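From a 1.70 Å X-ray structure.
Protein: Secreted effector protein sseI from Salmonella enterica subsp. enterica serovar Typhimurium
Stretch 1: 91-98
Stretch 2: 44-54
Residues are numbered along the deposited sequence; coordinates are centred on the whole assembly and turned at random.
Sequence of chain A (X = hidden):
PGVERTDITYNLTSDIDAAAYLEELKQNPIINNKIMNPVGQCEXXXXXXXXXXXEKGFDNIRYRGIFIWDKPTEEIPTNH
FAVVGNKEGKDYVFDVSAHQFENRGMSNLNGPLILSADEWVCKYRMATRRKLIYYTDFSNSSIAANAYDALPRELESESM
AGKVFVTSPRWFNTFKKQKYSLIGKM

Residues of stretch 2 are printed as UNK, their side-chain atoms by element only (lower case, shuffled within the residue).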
ATOM      1  N   ASP A  91     -10.660   8.125  -6.375  1.00 26.84           N
ATOM      2  CA  ASP A  91      -9.923   6.906  -5.995  1.00 23.94           C
ATOM      3  C   ASP A  91      -9.840   6.750  -4.480  1.00 22.78           C
ATOM      4  O   ASP A  91      -9.604   7.713  -3.757  1.00 24.89           O
ATOM      5  CB  ASP A  91      -8.524   6.949  -6.580  1.00 24.77           C
ATOM      6  CG  ASP A  91      -8.474   6.539  -8.076  1.00 27.47           C
ATOM      7  OD1 ASP A  91      -9.498   6.074  -8.618  1.00 28.85           O
ATOM      8  OD2 ASP A  91      -7.380   6.678  -8.711  1.00 30.21           O
ATOM      9  N   TYR A  92     -10.041   5.510  -4.019  1.00 20.60           N
ATOM     10  CA  TYR A  92      -9.800   5.098  -2.635  1.00 19.65           C
ATOM     11  C   TYR A  92      -8.793   3.932  -2.585  1.00 19.12           C
ATOM     12  O   TYR A  92      -8.746   3.099  -3.483  1.00 19.20           O
ATOM     13  CB  TYR A  92     -11.154   4.699  -2.008  1.00 21.07           C
ATOM     14  CG  TYR A  92     -12.076   5.884  -1.957  1.00 20.88           C
ATOM     15  CD1 TYR A  92     -12.040   6.780  -0.890  1.00 24.96           C
ATOM     16  CD2 TYR A  92     -12.887   6.181  -3.037  1.00 26.89           C
ATOM     17  CE1 TYR A  92     -12.884   7.875  -0.864  1.00 26.46           C
ATOM     18  CE2 TYR A  92     -13.697   7.263  -3.027  1.00 26.12           C
ATOM     19  CZ  TYR A  92     -13.689   8.119  -1.933  1.00 27.55           C
ATOM     20  OH  TYR A  92     -14.513   9.236  -1.895  1.00 34.25           O
ATOM     21  N   VAL A  93      -7.999   3.920  -1.536  1.00 19.48           N
ATOM     22  CA  VAL A  93      -7.001   2.900  -1.311  1.00 18.96           C
ATOM     23  C   VAL A  93      -7.426   2.129  -0.073  1.00 17.76           C
ATOM     24  O   VAL A  93      -7.610   2.705   0.988  1.00 20.45           O
ATOM     25  CB  VAL A  93      -5.614   3.474  -1.121  1.00 18.25           C
ATOM     26  CG1 VAL A  93      -4.581   2.350  -1.018  1.00 19.05           C
ATOM     27  CG2 VAL A  93      -5.253   4.407  -2.311  1.00 19.17           C
ATOM     28  N   PHE A  94      -7.623   0.829  -0.253  1.00 18.34           N
ATOM     29  CA  PHE A  94      -7.768  -0.126   0.839  1.00 18.06           C
ATOM     30  C   PHE A  94      -6.381  -0.708   1.112  1.00 17.92           C
ATOM     31  O   PHE A  94      -5.769  -1.402   0.254  1.00 17.57           O
ATOM     32  CB  PHE A  94      -8.760  -1.216   0.454  1.00 17.68           C
ATOM     33  CG  PHE A  94     -10.216  -0.831   0.559  1.00 20.86           C
ATOM     34  CD1 PHE A  94     -10.772   0.163  -0.238  1.00 23.31           C
ATOM     35  CD2 PHE A  94     -11.076  -1.606   1.352  1.00 25.27           C
ATOM     36  CE1 PHE A  94     -12.159   0.471  -0.166  1.00 28.03           C
ATOM     37  CE2 PHE A  94     -12.398  -1.351   1.404  1.00 23.82           C
ATOM     38  CZ  PHE A  94     -12.966  -0.279   0.668  1.00 28.55           C
ATOM     39  N   ASP A  95      -5.870  -0.429   2.300  1.00 17.89           N
ATOM     40  CA  ASP A  95      -4.556  -0.889   2.701  1.00 17.62           C
ATOM     41  C   ASP A  95      -4.669  -1.430   4.114  1.00 17.16           C
ATOM     42  O   ASP A  95      -4.199  -0.818   5.080  1.00 17.64           O
ATOM     43  CB  ASP A  95      -3.565   0.285   2.596  1.00 18.42           C
ATOM     44  CG  ASP A  95      -2.110  -0.096   2.893  1.00 19.90           C
ATOM     45  OD1 ASP A  95      -1.831  -1.266   3.180  1.00 18.29           O
ATOM     46  OD2 ASP A  95      -1.256   0.835   2.828  1.00 18.64           O
ATOM     47  N   VAL A  96      -5.336  -2.571   4.205  1.00 17.98           N
ATOM     48  CA  VAL A  96      -5.712  -3.162   5.475  1.00 18.27           C
ATOM     49  C   VAL A  96      -4.565  -3.891   6.217  1.00 20.01           C
ATOM     50  O   VAL A  96      -4.782  -4.380   7.311  1.00 21.19           O
ATOM     51  CB  VAL A  96      -6.983  -4.041   5.383  1.00 20.24           C
ATOM     52  CG1 VAL A  96      -8.173  -3.278   4.712  1.00 21.49           C
ATOM     53  CG2 VAL A  96      -6.742  -5.330   4.614  1.00 18.27           C
ATOM     54  N   SER A  97      -3.372  -3.933   5.633  1.00 18.12           N
ATOM     55  CA  SER A  97      -2.196  -4.472   6.306  1.00 19.98           C
ATOM     56  C   SER A  97      -1.075  -3.445   6.499  1.00 18.75           C
ATOM     57  O   SER A  97       0.062  -3.826   6.794  1.00 18.59           O
ATOM     58  CB  SER A  97      -1.681  -5.703   5.596  1.00 19.43           C
ATOM     59  OG  SER A  97      -1.167  -5.435   4.318  1.00 22.66           O
ATOM     60  N   ALA A  98      -1.390  -2.154   6.384  1.00 19.85           N
ATOM     61  CA  ALA A  98      -0.392  -1.068   6.497  1.00 18.67           C
ATOM     62  C   ALA A  98       0.347  -1.154   7.825  1.00 20.38           C
ATOM     63  O   ALA A  98       1.544  -0.871   7.937  1.00 21.83           O
ATOM     64  CB  ALA A  98      -1.109   0.350   6.376  1.00 18.81           C
ATOM     65  N   UNK A  44      -1.194 -11.680  -0.148  1.00 20.61           N
ATOM     66  CA  UNK A  44      -2.346 -12.613  -0.161  1.00 20.32           C
ATOM     67  C   UNK A  44      -3.698 -11.885   0.005  1.00 19.30           C
ATOM     68  O   UNK A  44      -4.736 -12.473  -0.244  1.00 21.41           O
ATOM     69  c   UNK A  44      -2.213 -13.727   0.916  1.00 22.24           C
ATOM     70  o   UNK A  44      -2.490 -13.244   2.232  1.00 22.08           O
ATOM     71  N   UNK A  45      -3.670 -10.653   0.537  1.00 18.37           N
ATOM     72  CA  UNK A  45      -4.876  -9.872   0.745  1.00 17.17           C
ATOM     73  C   UNK A  45      -5.313  -9.156  -0.533  1.00 18.00           C
ATOM     74  O   UNK A  45      -6.461  -8.668  -0.571  1.00 18.21           O
ATOM     75  c   UNK A  45      -4.718  -8.883   1.893  1.00 17.38           C
ATOM     76  c   UNK A  45      -6.142  -9.895   3.733  1.00 24.38           C
ATOM     77  c   UNK A  45      -4.115  -8.508   4.329  1.00 21.41           C
ATOM     78  c   UNK A  45      -4.746  -9.466   3.286  1.00 21.44           C
ATOM     79  N   UNK A  46      -4.483  -9.078  -1.574  1.00 17.08           N
ATOM     80  CA  UNK A  46      -4.873  -8.309  -2.764  1.00 17.12           C
ATOM     81  C   UNK A  46      -6.177  -8.821  -3.384  1.00 17.61           C
ATOM     82  O   UNK A  46      -7.121  -8.052  -3.618  1.00 18.22           O
ATOM     83 se   UNK A  46      -1.429  -6.960  -4.980  1.00 24.12          SE
ATOM     84  c   UNK A  46      -3.763  -8.262  -3.828  1.00 17.55           C
ATOM     85  c   UNK A  46      -2.630  -7.291  -3.428  1.00 19.01           C
ATOM     86  c   UNK A  46      -0.402  -8.621  -4.721  1.00 18.44           C
ATOM     87  N   UNK A  47      -6.219 -10.123  -3.676  1.00 18.45           N
ATOM     88  CA  UNK A  47      -7.359 -10.699  -4.371  1.00 19.08           C
ATOM     89  C   UNK A  47      -8.625 -10.562  -3.523  1.00 18.44           C
ATOM     90  O   UNK A  47      -9.670 -10.062  -4.012  1.00 18.94           O
ATOM     91  c   UNK A  47      -7.052 -12.106  -4.837  1.00 20.22           C
ATOM     92  c   UNK A  47      -8.316 -12.834  -5.307  1.00 22.03           C
ATOM     93  o   UNK A  47      -6.070 -12.017  -5.879  1.00 22.23           O
ATOM     94  N   UNK A  48      -8.567 -10.964  -2.224  1.00 20.25           N
ATOM     95  CA  UNK A  48      -9.782 -10.849  -1.459  1.00 20.72           C
ATOM     96  C   UNK A  48     -10.313  -9.429  -1.293  1.00 20.27           C
ATOM     97  O   UNK A  48     -11.520  -9.179  -1.416  1.00 20.01           O
ATOM     98  c   UNK A  48      -9.413 -11.424  -0.095  1.00 22.37           C
ATOM     99  c   UNK A  48      -8.090 -12.072  -0.252  1.00 21.47           C
ATOM    100  c   UNK A  48      -7.542 -11.810  -1.575  1.00 18.95           C
ATOM    101  N   UNK A  49      -9.416  -8.489  -1.050  1.00 19.58           N
ATOM    102  CA  UNK A  49      -9.788  -7.074  -0.966  1.00 17.92           C
ATOM    103  C   UNK A  49     -10.352  -6.554  -2.278  1.00 19.14           C
ATOM    104  O   UNK A  49     -11.382  -5.799  -2.248  1.00 19.30           O
ATOM    105  c   UNK A  49      -8.906  -4.676  -0.558  1.00 19.85           C
ATOM    106  c   UNK A  49      -8.626  -6.196  -0.420  1.00 18.45           C
ATOM    107  c   UNK A  49      -8.374  -6.563   1.028  1.00 19.82           C
ATOM    108  N   UNK A  50      -9.727  -6.880  -3.404  1.00 19.14           N
ATOM    109  CA  UNK A  50     -10.297  -6.527  -4.724  1.00 19.05           C
ATOM    110  C   UNK A  50     -11.707  -7.101  -4.908  1.00 20.30           C
ATOM    111  O   UNK A  50     -12.630  -6.392  -5.363  1.00 20.89           O
ATOM    112  c   UNK A  50      -9.380  -7.050  -5.837  1.00 20.82           C
ATOM    113  o   UNK A  50      -9.967  -6.804  -7.104  1.00 25.90           O
ATOM    114  N   UNK A  51     -11.893  -8.397  -4.598  1.00 18.81           N
ATOM    115  CA  UNK A  51     -13.237  -8.985  -4.707  1.00 21.39           C
ATOM    116  C   UNK A  51     -14.253  -8.201  -3.874  1.00 21.46           C
ATOM    117  O   UNK A  51     -15.373  -7.970  -4.308  1.00 22.19           O
ATOM    118  o   UNK A  51     -12.074 -10.951  -6.314  1.00 22.69           O
ATOM    119  c   UNK A  51     -12.463 -11.356  -5.198  1.00 21.23           C
ATOM    120  c   UNK A  51     -13.208 -10.440  -4.241  1.00 21.79           C
ATOM    121  n   UNK A  51     -12.235 -12.594  -4.769  1.00 20.69           N
ATOM    122  N   UNK A  52     -13.854  -7.862  -2.655  1.00 21.01           N
ATOM    123  CA  UNK A  52     -14.689  -7.099  -1.738  1.00 20.94           C
ATOM    124  C   UNK A  52     -15.095  -5.749  -2.342  1.00 21.75           C
ATOM    125  O   UNK A  52     -16.271  -5.373  -2.357  1.00 24.88           O
ATOM    126  c   UNK A  52     -15.529  -4.048   1.591  1.00 25.66           C
ATOM    127  c   UNK A  52     -14.838  -6.146   0.591  1.00 22.76           C
ATOM    128  c   UNK A  52     -15.808  -6.795   1.326  1.00 26.17           C
ATOM    129  c   UNK A  52     -16.600  -6.072   2.217  1.00 29.06           C
ATOM    130  c   UNK A  52     -16.446  -4.706   2.339  1.00 28.06           C
ATOM    131  c   UNK A  52     -14.709  -4.765   0.733  1.00 26.21           C
ATOM    132  c   UNK A  52     -13.997  -6.896  -0.393  1.00 20.82           C
ATOM    133  N   UNK A  53     -14.102  -5.008  -2.798  1.00 22.63           N
ATOM    134  CA  UNK A  53     -14.332  -3.699  -3.380  1.00 22.69           C
ATOM    135  C   UNK A  53     -15.247  -3.756  -4.602  1.00 24.05           C
ATOM    136  O   UNK A  53     -16.182  -2.926  -4.743  1.00 25.70           O
ATOM    137  c   UNK A  53     -11.061  -0.415  -3.823  1.00 24.34           C
ATOM    138  c   UNK A  53     -12.103  -2.749  -2.477  1.00 23.58           C
ATOM    139 se   UNK A  53     -10.428  -2.016  -3.064  1.00 28.00          SE
ATOM    140  c   UNK A  53     -12.966  -3.051  -3.713  1.00 21.49           C
ATOM    141  N   UNK A  54     -15.063  -4.756  -5.442  1.00 24.06           N
ATOM    142  CA  UNK A  54     -15.826  -4.900  -6.654  1.00 27.36           C
ATOM    143  C   UNK A  54     -17.270  -5.153  -6.291  1.00 28.98           C
ATOM    144  O   UNK A  54     -18.187  -4.567  -6.855  1.00 30.26           O
ATOM    145  n   UNK A  54     -16.820  -7.476  -8.569  1.00 39.06           N
ATOM    146  o   UNK A  54     -16.220  -5.605  -9.645  1.00 38.59           O
ATOM    147  c   UNK A  54     -16.137  -6.345  -8.672  1.00 34.41           C
ATOM    148  c   UNK A  54     -15.250  -6.010  -7.530  1.00 27.66           C
TER

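Position 44 carries one carbon and then one oxygen, out of reach of stretch 1: Ser44, whose hydroxyl is hydrogen-bonded elsewhere in the structure. Position 45 has four carbons, forked at the second, and points toward the loop after the strand. This is Leu45; its CD1 lies 3.9 Å from CB of Ser97 and 4.1 Å from CG2 of Val96, a branched apolar end suited to a buried site beside these two residues.

Position 46 is an unbranched chain of two carbons, a selenium and a carbon, which identifies selenomethionine, Met46. It is buried but does not touch the strand. At position 47 the first carbon bears one oxygen and one carbon, giving Thr47, a polar residue on the exposed side of the helix. The three carbons of position 48 close a ring onto the backbone nitrogen, so it is Pro48. Its N has no hydrogen to donate, and the helix is kinked here, where N of 47 and of 48 lack bonds to the preceding turn.

Position 49 has one carbon carrying two more and faces Phe94 and Val96. It is Val49: CG1 of Val49 approaches CB of Phe94 to 3.6 Å, while its CG2 lies 4.1 Å from CG2 of Val96. The short fork thus meets two strand-side neighbours where the backbones come near.

Position 50, one carbon then one oxygen, is Ser50, buried with its hydroxyl satisfied elsewhere. Position 51 has two carbons, the second bearing oxygen and nitrogen; this amide is Asn51, exposed to solvent.

Position 52, one carbon then a six-carbon ring, reaches the Phe94 ring and is partly exposed; it is Phe52. CE2 of Phe52 lies 4.1 Å from CE2 of Phe94, an oblique apolar contact suited to a partly exposed aromatic. Position 53 repeats the selenium-bearing chain and lies against the Phe94 ring: it is selenomethionine Met53. CG of Met53 sits 3.8 Å from the centroid of the Phe94 ring, almost on its normal, in a CH-pi contact, as an unbranched chain can, and its SE lies 3.6 Å from CD1 of Phe94. Position 54, two carbons with a terminal oxygen and nitrogen, is Asn54, again exposed.

The contact rests on apolar packing, with no hydrogen bond between the stretches. Residue 49 follows 45 by four, and 52 and 53 follow 49 by three and four, so successive helical turns present one side to the strand and its following turn. Phe94 is the centre, touching Val49, Phe52 and Met53, while Leu45 joins Val49 against Val96 and reaches Ser97.

Stretch 2 44-54: SLMTPVSNFMN
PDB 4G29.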